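Local coordinates for protein triacylglycerol lipase (Clostridium botulinum, PDB 5AH1) that hydrolyses ester bonds of triacylglycerols and of synthetic polyesters, as a zinc-binding lipase of the alpha/beta-hydrolase fold, at residues A[284-287]-A[288-291]; A[366-370]-A[371-375]; A[181-184]-A[185-188]; A[109-113]-A[114-118]. All coordinates share one frame; numbering follows the deposited sequence. Where two conformers were deposited one is given.

In the fold
All four contacts are local. Along the chain the order is contact 4, contact 3, contact 1, contact 2. Contact 3 sits about 3 Å from the centre of the chain, where strand 176-181 of the parallel sheet gives way to helix 183-197. Contact 4 leads from helix 106-112 into strand 117-120, an outermost strand of that same sheet; its centre is about 21 Å from that of contact 3. Contact 1, on helix 284-292, and contact 2, a loop after helix 357-363, lie outside the sheet. Contacts 2 and 4 are on opposite sides of the chain's centre, about 44 Å apart between centres. The probable catalytic turn is thus central.

Contact 1: A[284-287]-A[288-291]; sequences QRDY and IERV
In one of its two conformers, the Arg285 guanidinium meets Glu289 at its edge, and the guanidinium and carboxylate planes are 24° apart. Arg285 NE and NH2 both donate to one oxygen, Glu289 OE1, at 3.0 and 3.2 Å. Both nitrogens come from one face of the carboxylate, above its plane. The Arg285 chain bends at chi2 (-95°), and the two side chains run side by side. Asp286 adds a long charge contact to Arg285, with no N-H aimed at it. Its OD1 is also 4.5 Å from Glu289 OE1, so the arginine probably eases the repulsion between the two acids.

The Tyr287 ring has Arg290 NH2 at its edge, 4.0 Å from Tyr287 CD1. Val291 CG2 reaches Tyr287 CE1 at 3.9 Å from an oblique direction. Ile288 CD1 touches Tyr287 CD2 at 4.0 Å. Outside the segments, Tyr287 OH is bonded to Leu269 N, and Arg290 forms a salt bridge with Glu282.

Backbone bonds such as Ile288 N to Gln284 O (2.9 Å) repeat at a spacing of four residues. The whole is typical of an amphipathic alpha-helix, with an i to i+4 salt bridge, in that conformer, on its exposed side and Tyr287, Ile288 and Val291 buried.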
# COMPACT_ATOMS: atom_id res chain seq x y z
N GLN A 284 -8.37 -22.11 -11.31
CA GLN A 284 -7.59 -20.92 -10.98
C GLN A 284 -6.73 -20.50 -12.16
O GLN A 284 -6.62 -19.31 -12.45
CB GLN A 284 -6.74 -21.14 -9.72
CG GLN A 284 -6.03 -19.89 -9.20
CD GLN A 284 -6.94 -18.97 -8.40
OE1 GLN A 284 -8.14 -19.18 -8.31
NE2 GLN A 284 -6.35 -17.95 -7.80
N ARG A 285 -6.11 -21.45 -12.84
CA ARG A 285 -5.25 -21.10 -13.97
C ARG A 285 -6.04 -20.41 -15.09
O ARG A 285 -5.57 -19.45 -15.67
CB ARG A 285 -4.55 -22.34 -14.52
CG ARG A 285 -3.67 -22.07 -15.73
CD ARG A 285 -4.42 -22.35 -17.03
NE ARG A 285 -3.74 -21.78 -18.19
CZ ARG A 285 -2.79 -22.39 -18.89
NH1 ARG A 285 -2.37 -23.61 -18.54
NH2 ARG A 285 -2.24 -21.78 -19.93
N ASP A 286 -7.23 -20.93 -15.41
CA ASP A 286 -8.02 -20.33 -16.47
C ASP A 286 -8.51 -18.93 -16.07
O ASP A 286 -8.55 -18.01 -16.89
CB ASP A 286 -9.18 -21.25 -16.85
CG ASP A 286 -8.73 -22.42 -17.71
OD1 ASP A 286 -7.57 -22.43 -18.20
OD2 ASP A 286 -9.55 -23.33 -17.94
N TYR A 287 -8.82 -18.77 -14.79
CA TYR A 287 -9.27 -17.49 -14.25
C TYR A 287 -8.16 -16.45 -14.34
O TYR A 287 -8.39 -15.34 -14.80
CB TYR A 287 -9.71 -17.74 -12.81
CG TYR A 287 -9.82 -16.56 -11.87
CD1 TYR A 287 -10.68 -15.49 -12.12
CD2 TYR A 287 -9.12 -16.55 -10.67
CE1 TYR A 287 -10.79 -14.42 -11.22
CE2 TYR A 287 -9.23 -15.49 -9.77
CZ TYR A 287 -10.06 -14.43 -10.04
OH TYR A 287 -10.17 -13.39 -9.13
N ILE A 288 -6.95 -16.83 -13.94
CA ILE A 288 -5.81 -15.92 -14.03
C ILE A 288 -5.51 -15.52 -15.48
O ILE A 288 -5.27 -14.34 -15.77
CB ILE A 288 -4.55 -16.54 -13.35
CG1 ILE A 288 -4.77 -16.70 -11.84
CG2 ILE A 288 -3.31 -15.69 -13.64
CD1 ILE A 288 -5.28 -15.49 -11.10
N GLU A 289 -5.52 -16.48 -16.39
CA GLU A 289 -5.26 -16.18 -17.79
C GLU A 289 -6.32 -15.22 -18.33
O GLU A 289 -6.01 -14.29 -19.08
CB GLU A 289 -5.22 -17.47 -18.61
CG GLU A 289 -4.80 -17.28 -20.05
CD GLU A 289 -4.35 -18.58 -20.70
OE1 GLU A 289 -4.66 -19.67 -20.16
OE2 GLU A 289 -3.67 -18.51 -21.75
N ARG A 290 -7.57 -15.46 -17.96
CA ARG A 290 -8.67 -14.62 -18.42
C ARG A 290 -8.53 -13.19 -17.90
O ARG A 290 -8.71 -12.23 -18.66
CB ARG A 290 -10.00 -15.26 -18.03
CG ARG A 290 -11.20 -14.59 -18.64
CD ARG A 290 -12.45 -15.45 -18.47
NE ARG A 290 -12.70 -15.81 -17.08
CZ ARG A 290 -13.37 -15.06 -16.21
NH1 ARG A 290 -13.85 -13.86 -16.55
NH2 ARG A 290 -13.55 -15.50 -14.97
N VAL A 291 -8.18 -13.04 -16.62
CA VAL A 291 -7.96 -11.71 -16.07
C VAL A 291 -6.76 -11.03 -16.74
O VAL A 291 -6.83 -9.85 -17.11
CB VAL A 291 -7.79 -11.77 -14.54
CG1 VAL A 291 -7.37 -10.43 -13.99
CG2 VAL A 291 -9.09 -12.21 -13.90

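Contact 2: A[366-370]-A[371-375]; sequences YSRNQ and KDLPI
Arg368 reaches across the turn to Pro374, and its NH2 lies 2.8 Å from Pro374 O. The N-H...O angle is 158°. This bond lies in the carbonyl plane, on a lone pair, and the oxygen sits in the guanidinium plane. Arg368 NE makes a second, weak bond to Pro374 O. The chain is extended as far as CD and then bends at chi3 (65°), which turns the guanidinium back toward the proline. Leu373 covers one face of it, with Leu373 CB 3.7 Å from Arg368 NE and CD1 offset toward the rim.

Gln370 opens a type II beta turn that ends at Leu373. Leu373 N donates to Gln370 O at 3.3 Å. One water accepts from Gln370 N at 2.8 Å and from Arg368 NE, and bonds to Pro374 O. A second water accepts from Lys371 N.

Ile375 lies alongside Asn369, with Ile375 CG1 3.9 Å from Asn369 OD1. Beyond the loop, Arg368 NH1 forms a salt bridge with Asp238, a residue of a potassium site, and NH2 also bonds to Thr310 OG1. The arginine therefore uses one flat group to close the loop and to tie it to Asp238. That pairing would probably hold Asp238 in its ionised form.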
# COMPACT_ATOMS: atom_id res chain seq x y z
N TYR A 366 15.96 4.73 -15.33
CA TYR A 366 14.82 5.23 -16.10
C TYR A 366 14.64 6.73 -15.91
O TYR A 366 14.38 7.21 -14.80
CB TYR A 366 13.54 4.51 -15.71
CG TYR A 366 12.32 4.93 -16.49
CD1 TYR A 366 12.04 4.38 -17.73
CD2 TYR A 366 11.45 5.89 -16.01
CE1 TYR A 366 10.93 4.77 -18.45
CE2 TYR A 366 10.33 6.28 -16.71
CZ TYR A 366 10.07 5.72 -17.93
OH TYR A 366 8.94 6.10 -18.62
N SER A 367 14.77 7.45 -17.02
CA SER A 367 14.49 8.88 -17.09
C SER A 367 13.35 9.14 -18.05
O SER A 367 12.98 8.27 -18.85
CB SER A 367 15.72 9.62 -17.60
OG SER A 367 16.76 9.52 -16.66
N ARG A 368 12.80 10.34 -17.97
CA ARG A 368 11.76 10.75 -18.91
C ARG A 368 11.57 12.25 -18.88
O ARG A 368 11.39 12.85 -17.80
CB ARG A 368 10.43 10.06 -18.58
CG ARG A 368 9.33 10.34 -19.58
CD ARG A 368 8.00 9.79 -19.14
NE ARG A 368 7.55 10.46 -17.93
CZ ARG A 368 6.88 9.89 -16.95
NH1 ARG A 368 6.57 8.60 -17.01
NH2 ARG A 368 6.53 10.60 -15.89
N ASN A 369 11.63 12.87 -20.05
CA ASN A 369 11.30 14.28 -20.18
C ASN A 369 10.36 14.43 -21.36
O ASN A 369 10.78 14.68 -22.50
CB ASN A 369 12.56 15.14 -20.32
CG ASN A 369 12.29 16.61 -20.08
OD1 ASN A 369 11.22 17.12 -20.41
ND2 ASN A 369 13.25 17.30 -19.48
N GLN A 370 9.07 14.24 -21.09
CA GLN A 370 8.03 14.26 -22.11
C GLN A 370 6.90 15.18 -21.68
O GLN A 370 6.54 15.22 -20.51
CB GLN A 370 7.51 12.84 -22.35
CG GLN A 370 8.55 11.91 -22.97
CD GLN A 370 8.92 12.33 -24.38
OE1 GLN A 370 8.04 12.60 -25.20
NE2 GLN A 370 10.22 12.41 -24.66
N LYS A 371 6.34 15.90 -22.65
CA LYS A 371 5.23 16.82 -22.37
C LYS A 371 4.06 16.12 -21.66
O LYS A 371 3.74 14.97 -21.95
CB LYS A 371 4.75 17.44 -23.69
CG LYS A 371 3.65 18.48 -23.54
CD LYS A 371 3.16 19.00 -24.90
CE LYS A 371 1.99 19.97 -24.75
NZ LYS A 371 1.51 20.47 -26.06
N ASP A 372 3.45 16.84 -20.72
CA ASP A 372 2.26 16.39 -20.01
C ASP A 372 2.50 15.24 -19.04
O ASP A 372 1.55 14.68 -18.50
CB ASP A 372 1.13 15.99 -20.97
CG ASP A 372 0.70 17.13 -21.88
OD1 ASP A 372 0.62 18.28 -21.39
OD2 ASP A 372 0.45 16.86 -23.07
N LEU A 373 3.77 14.92 -18.79
CA LEU A 373 4.11 13.89 -17.81
C LEU A 373 5.19 14.40 -16.86
O LEU A 373 6.05 15.21 -17.24
CB LEU A 373 4.62 12.63 -18.49
CG LEU A 373 3.59 11.88 -19.34
CD1 LEU A 373 4.25 10.80 -20.14
CD2 LEU A 373 2.50 11.29 -18.46
N PRO A 374 5.18 13.94 -15.60
CA PRO A 374 6.21 14.36 -14.64
C PRO A 374 7.62 14.10 -15.19
O PRO A 374 7.86 13.06 -15.80
CB PRO A 374 5.92 13.48 -13.42
CG PRO A 374 4.45 13.26 -13.50
CD PRO A 374 4.14 13.12 -14.95
N ILE A 375 8.53 15.03 -14.97
CA ILE A 375 9.90 14.86 -15.43
C ILE A 375 10.64 13.96 -14.46
O ILE A 375 10.73 14.26 -13.28
CB ILE A 375 10.58 16.23 -15.60
CG1 ILE A 375 9.90 16.98 -16.76
CG2 ILE A 375 12.06 16.05 -15.90
CD1 ILE A 375 10.20 18.46 -16.81
O HOH W 1 8.06 13.51 -18.58
O HOH W 2 7.33 15.59 -25.33

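Contact 3: A[181-184]-A[185-188]; sequences HSMG and GQTI
Gly184 O receives the N-H of Ile188 at 2.9 Å, while CG1 and CG2 of Ile188 both lie against that same oxygen. Ile188 CG1 is 3.4 Å from Gly184 O. A chi1 of 62° sets CG1 between the backbone N and the carbonyl carbon and leaves both branches beside the oxygen. One residue earlier, Thr187 N donates to Met183 O at 3.0 Å. Gly185 N closes the first turn onto Ser182 O at 3.0 Å.

The side chains of Met183 and Gln186 cross at a slant. Gln186 OE1 comes within 3.5 Å of Met183 CG. The same OE1 accepts from Asn128 ND2, and Gln186 NE2 donates to Asp307 O. Thr187 OG1 also bonds to Asn128, and to Arg131, so helix 128-140 is tied to this first turn of helix 183-197.

Ser182 has phi 60° and psi -139°, a strained backbone, as expected of a nucleophile elbow between strand 176-181 and helix 183-197. Gly184 probably belongs to the same GxSxG pattern. Its N donates to His181 O, which closes the backbone tightly there. The geometry is consistent with Ser182 as the nucleophile, as in other alpha/beta-hydrolases, presented at the N-terminus of helix 183-197.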
# COMPACT_ATOMS: atom_id res chain seq x y z
N HIS A 181 0.90 -0.04 3.59
CA HIS A 181 2.15 -0.37 2.92
C HIS A 181 1.95 -0.29 1.42
O HIS A 181 0.90 -0.69 0.90
CB HIS A 181 2.62 -1.77 3.32
CG HIS A 181 3.85 -2.23 2.60
ND1 HIS A 181 3.81 -3.19 1.60
CD2 HIS A 181 5.13 -1.82 2.68
CE1 HIS A 181 5.04 -3.39 1.16
NE2 HIS A 181 5.86 -2.56 1.79
N SER A 182 2.96 0.18 0.69
CA SER A 182 2.88 0.16 -0.76
C SER A 182 1.67 1.01 -1.14
O SER A 182 1.43 2.06 -0.55
CB SER A 182 2.81 -1.31 -1.27
OG SER A 182 2.27 -1.42 -2.58
N MET A 183 0.91 0.55 -2.12
CA MET A 183 -0.32 1.20 -2.54
C MET A 183 -1.32 1.43 -1.39
O MET A 183 -2.17 2.32 -1.47
CB MET A 183 -0.99 0.36 -3.62
CG MET A 183 -2.06 1.08 -4.40
SD MET A 183 -2.85 -0.04 -5.56
CE MET A 183 -3.90 1.15 -6.37
N GLY A 184 -1.22 0.64 -0.33
CA GLY A 184 -2.05 0.84 0.85
C GLY A 184 -1.95 2.26 1.41
O GLY A 184 -2.95 2.79 1.88
N GLY A 185 -0.80 2.89 1.27
CA GLY A 185 -0.63 4.27 1.71
C GLY A 185 -1.44 5.27 0.88
O GLY A 185 -2.02 6.21 1.43
N GLN A 186 -1.50 5.08 -0.43
CA GLN A 186 -2.38 5.89 -1.26
C GLN A 186 -3.84 5.65 -0.90
O GLN A 186 -4.64 6.58 -0.82
CB GLN A 186 -2.20 5.57 -2.74
CG GLN A 186 -0.90 6.01 -3.37
CD GLN A 186 -0.85 5.54 -4.81
OE1 GLN A 186 -1.00 4.34 -5.08
NE2 GLN A 186 -0.70 6.48 -5.74
N THR A 187 -4.19 4.38 -0.69
CA THR A 187 -5.57 4.03 -0.38
C THR A 187 -6.04 4.67 0.93
O THR A 187 -7.15 5.17 1.01
CB THR A 187 -5.73 2.51 -0.30
OG1 THR A 187 -5.37 1.93 -1.57
CG2 THR A 187 -7.17 2.12 0.05
N ILE A 188 -5.20 4.66 1.97
CA ILE A 188 -5.62 5.24 3.25
C ILE A 188 -5.66 6.76 3.21
O ILE A 188 -6.51 7.38 3.86
CB ILE A 188 -4.78 4.72 4.47
CG1 ILE A 188 -3.30 5.09 4.35
CG2 ILE A 188 -4.96 3.21 4.58
CD1 ILE A 188 -2.48 4.74 5.59

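Contact 4: A[109-113]-A[114-118]; sequences KLNAS and GHETY
Asn111 uses both ends of its side-chain amide on the backbone of Thr117, six residues ahead. Its OD1 accepts from Thr117 N at 3.0 Å, and its ND2 donates to Thr117 O at 3.0 Å. The two bonds differ in shape. The ND2 bond is almost straight, at 171°, and Thr117 O lies in the amide plane. The Thr117 N-H instead comes from above the plane of the amide carbonyl. With chi1 at -76°, CG stands anti to the carbonyl carbon and the amide swings over to the strand. ND2 has a further, weak bond to Gln107 O.

The helix itself ends in a Schellman motif. His115 N donates to Leu110 O at 2.9 Å, and Gly114 N donates to Asn111 O at 3.1 Å. Gly114 is the C-prime residue, with a positive phi of 90°, a conformation that suits glycine.

The His115 ring lies with one face over Ser113 O, which sits 3.4 Å above the ring plane, toward its rim. Ser113 OG is also close, 3.2 Å from His115 CD2.

Leu110 packs obliquely on Thr117, with Leu110 CB 3.4 Å from Thr117 OG1. That hydroxyl donates to His115 O. Leu110 and His115 also touch Ala444 of helix 437-448.

The turn links the helix and second strand of the beta-alpha-beta unit formed by 80-83, 106-112 and 117-120. Glu116 and Tyr118 pair with strand 80-83. The chemistry implies that Leu110 O, Asn111 O and both Thr117 N and O are satisfied locally, with the Asn111 amide standing in for a neighbouring strand at Thr117.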
# COMPACT_ATOMS: atom_id res chain seq x y z
N LYS A 109 0.83 -10.45 17.16
CA LYS A 109 1.89 -9.97 18.05
C LYS A 109 1.54 -8.62 18.64
O LYS A 109 1.78 -8.36 19.83
CB LYS A 109 3.22 -9.90 17.31
CG LYS A 109 3.74 -11.24 16.81
CD LYS A 109 3.89 -12.25 17.93
CE LYS A 109 4.46 -13.56 17.40
NZ LYS A 109 4.65 -14.57 18.48
N LEU A 110 0.96 -7.75 17.83
CA LEU A 110 0.55 -6.44 18.29
C LEU A 110 -0.55 -6.56 19.34
O LEU A 110 -0.45 -5.99 20.42
CB LEU A 110 0.08 -5.60 17.10
CG LEU A 110 1.22 -5.05 16.25
CD1 LEU A 110 0.75 -4.66 14.84
CD2 LEU A 110 1.85 -3.86 16.97
N ASN A 111 -1.59 -7.32 19.04
CA ASN A 111 -2.66 -7.51 20.02
C ASN A 111 -2.15 -8.14 21.31
O ASN A 111 -2.57 -7.75 22.40
CB ASN A 111 -3.80 -8.33 19.43
CG ASN A 111 -4.65 -7.52 18.47
OD1 ASN A 111 -5.32 -6.59 18.88
ND2 ASN A 111 -4.62 -7.87 17.21
N ALA A 112 -1.24 -9.10 21.20
CA ALA A 112 -0.73 -9.79 22.39
C ALA A 112 0.06 -8.85 23.30
O ALA A 112 0.15 -9.07 24.52
CB ALA A 112 0.13 -10.97 21.97
N SER A 113 0.64 -7.80 22.73
CA SER A 113 1.43 -6.84 23.49
C SER A 113 0.64 -5.57 23.83
O SER A 113 1.22 -4.57 24.23
CB SER A 113 2.74 -6.50 22.75
OG SER A 113 2.52 -6.08 21.42
N GLY A 114 -0.68 -5.64 23.70
CA GLY A 114 -1.54 -4.57 24.17
C GLY A 114 -1.85 -3.48 23.16
O GLY A 114 -2.29 -2.39 23.55
N HIS A 115 -1.61 -3.75 21.87
CA HIS A 115 -1.87 -2.78 20.81
C HIS A 115 -3.01 -3.32 19.96
O HIS A 115 -2.79 -4.16 19.08
CB HIS A 115 -0.61 -2.56 19.98
CG HIS A 115 0.62 -2.27 20.81
ND1 HIS A 115 0.81 -1.08 21.47
CD2 HIS A 115 1.72 -3.02 21.05
CE1 HIS A 115 1.97 -1.12 22.11
NE2 HIS A 115 2.54 -2.28 21.86
N GLU A 116 -4.23 -2.85 20.23
CA GLU A 116 -5.41 -3.29 19.49
C GLU A 116 -5.22 -3.03 18.00
O GLU A 116 -4.97 -1.90 17.59
CB GLU A 116 -6.66 -2.57 20.01
CG GLU A 116 -7.96 -3.13 19.45
CD GLU A 116 -9.18 -2.34 19.87
OE1 GLU A 116 -9.03 -1.39 20.67
OE2 GLU A 116 -10.30 -2.64 19.41
N THR A 117 -5.30 -4.10 17.21
CA THR A 117 -4.95 -4.06 15.80
C THR A 117 -5.86 -4.97 14.98
O THR A 117 -6.13 -6.11 15.36
CB THR A 117 -3.49 -4.51 15.57
OG1 THR A 117 -2.60 -3.64 16.28
CG2 THR A 117 -3.11 -4.49 14.09
N TYR A 118 -6.29 -4.43 13.84
CA TYR A 118 -7.07 -5.15 12.84
C TYR A 118 -6.40 -5.07 11.49
O TYR A 118 -5.55 -4.20 11.24
CB TYR A 118 -8.47 -4.54 12.73
CG TYR A 118 -9.17 -4.47 14.05
CD1 TYR A 118 -9.85 -5.58 14.52
CD2 TYR A 118 -9.11 -3.34 14.85
CE1 TYR A 118 -10.47 -5.57 15.74
CE2 TYR A 118 -9.75 -3.32 16.09
CZ TYR A 118 -10.42 -4.44 16.53
OH TYR A 118 -11.05 -4.46 17.77